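Local coordinates for penicillin-binding protein activator LpoB (Salmonella enterica subsp. enterica serovar Typhimurium, PDB 4Q6V) that probably activates penicillin-binding protein 1B from the outer membrane and so regulates peptidoglycan synthesis, at residues D29-R34 against E43-L48. Sequence-based numbering, arbitrary orientation.
Sequences DSVNNR and EATETL
With chi1 at -55°, Thr45 holds OG1 beside its own backbone N and CG2 anti to that nitrogen, while Val31 has CG1 anti to its backbone N (chi1 -179°), which leaves CG2 beside that nitrogen and 3.7 Å from Thr45 OG1; the two side chains pass alongside one another, running opposite ways. Val31 N donates to Thr45 OG1 over 3.1 Å, fairly straight at 155° about the hydrogen. The same hydroxyl is hydrogen-bonded to Ala41 O one turn earlier in the helix, so threonine suits a buried site where its oxygen has two polar partners and its methyl adds an apolar surface. That methyl, CG2, rests 3.8 Å from Ser30 CA. In this C-terminal domain of LpoB the contact joins strand 25-35 to helix 41-54 of a beta-alpha-beta unit; the N-H of Val31 is turned to the helix, while Asp29 and Asn32 bond through their backbones to strand 98-106. The beta-branch of Val31 puts CG2 against the helix, 4.0 Å from Ala44 CB and 4.3 Å from Leu48 CD2, residues one helical turn apart. Leu48 reaches on to Ser102, which Val31 also touches. Trp3 of helix 3-15 also packs against Ala44, and against Thr47.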
# COMPACT_ATOMS: atom_id res chain seq x y z
N ASP A 29 -1.29 -2.71 0.07
CA ASP A 29 -1.59 -3.13 1.43
C ASP A 29 -2.36 -1.98 2.10
O ASP A 29 -2.18 -0.81 1.74
CB ASP A 29 -0.31 -3.52 2.15
CG ASP A 29 -0.50 -4.58 3.21
OD1 ASP A 29 -1.64 -5.08 3.38
OD2 ASP A 29 0.52 -4.88 3.88
N SER A 30 -3.28 -2.34 3.00
CA SER A 30 -4.12 -1.34 3.66
C SER A 30 -3.23 -0.50 4.59
O SER A 30 -2.29 -1.00 5.21
CB SER A 30 -5.31 -2.00 4.37
OG SER A 30 -4.88 -2.75 5.49
N VAL A 31 -3.50 0.80 4.62
CA VAL A 31 -2.75 1.73 5.44
C VAL A 31 -2.87 1.30 6.91
O VAL A 31 -3.98 1.04 7.44
CB VAL A 31 -3.23 3.18 5.26
CG1 VAL A 31 -2.43 4.17 6.09
CG2 VAL A 31 -3.30 3.60 3.79
N ASN A 32 -1.73 1.16 7.56
CA ASN A 32 -1.64 0.74 8.93
C ASN A 32 -1.51 1.92 9.91
O ASN A 32 -0.60 2.72 9.84
CB ASN A 32 -0.44 -0.18 9.09
CG ASN A 32 -0.14 -0.58 10.52
OD1 ASN A 32 -1.04 -0.91 11.27
ND2 ASN A 32 1.14 -0.59 10.91
N ASN A 33 -2.44 1.98 10.85
CA ASN A 33 -2.49 3.05 11.85
C ASN A 33 -1.64 2.71 13.06
O ASN A 33 -1.98 1.80 13.82
CB ASN A 33 -3.93 3.28 12.29
CG ASN A 33 -4.06 4.28 13.46
OD1 ASN A 33 -3.24 5.17 13.61
ND2 ASN A 33 -5.15 4.17 14.23
N ARG A 34 -0.55 3.45 13.21
CA ARG A 34 0.32 3.34 14.36
C ARG A 34 0.31 4.62 15.21
O ARG A 34 1.20 4.81 16.01
CB ARG A 34 1.75 3.04 13.90
CG ARG A 34 1.90 1.79 13.04
CD ARG A 34 3.28 1.15 13.15
NE ARG A 34 4.33 2.11 12.73
CZ ARG A 34 5.19 2.76 13.54
NH1 ARG A 34 5.19 2.57 14.87
NH2 ARG A 34 6.09 3.62 13.02
N GLU A 43 -10.67 4.35 4.58
CA GLU A 43 -10.81 5.65 3.91
C GLU A 43 -9.49 6.22 3.39
O GLU A 43 -9.43 6.89 2.36
CB GLU A 43 -11.48 6.65 4.84
CG GLU A 43 -11.90 7.96 4.17
CD GLU A 43 -12.42 8.98 5.16
OE1 GLU A 43 -11.86 9.10 6.30
OE2 GLU A 43 -13.40 9.70 4.78
N ALA A 44 -8.43 5.98 4.14
CA ALA A 44 -7.08 6.35 3.72
C ALA A 44 -6.61 5.43 2.60
O ALA A 44 -5.94 5.89 1.69
CB ALA A 44 -6.12 6.23 4.90
N THR A 45 -7.00 4.15 2.67
CA THR A 45 -6.60 3.12 1.72
C THR A 45 -7.29 3.33 0.38
O THR A 45 -6.63 3.18 -0.64
CB THR A 45 -6.92 1.72 2.26
OG1 THR A 45 -6.33 1.53 3.55
CG2 THR A 45 -6.40 0.64 1.31
N GLU A 46 -8.57 3.69 0.40
CA GLU A 46 -9.32 4.07 -0.82
C GLU A 46 -8.70 5.25 -1.53
O GLU A 46 -8.51 5.24 -2.75
CB GLU A 46 -10.79 4.35 -0.54
CG GLU A 46 -11.65 3.09 -0.47
CD GLU A 46 -11.79 2.38 -1.83
OE1 GLU A 46 -12.00 3.07 -2.85
OE2 GLU A 46 -11.68 1.13 -1.92
N THR A 47 -8.33 6.27 -0.76
CA THR A 47 -7.65 7.42 -1.35
C THR A 47 -6.39 6.98 -2.09
O THR A 47 -6.09 7.45 -3.18
CB THR A 47 -7.32 8.47 -0.26
OG1 THR A 47 -8.55 8.99 0.27
CG2 THR A 47 -6.52 9.64 -0.80
N LEU A 48 -5.62 6.11 -1.45
CA LEU A 48 -4.35 5.67 -1.94
C LEU A 48 -4.57 4.90 -3.25
O LEU A 48 -3.84 5.12 -4.23
CB LEU A 48 -3.66 4.74 -0.90
CG LEU A 48 -2.23 4.32 -1.30
CD1 LEU A 48 -1.37 5.49 -1.71
CD2 LEU A 48 -1.58 3.51 -0.18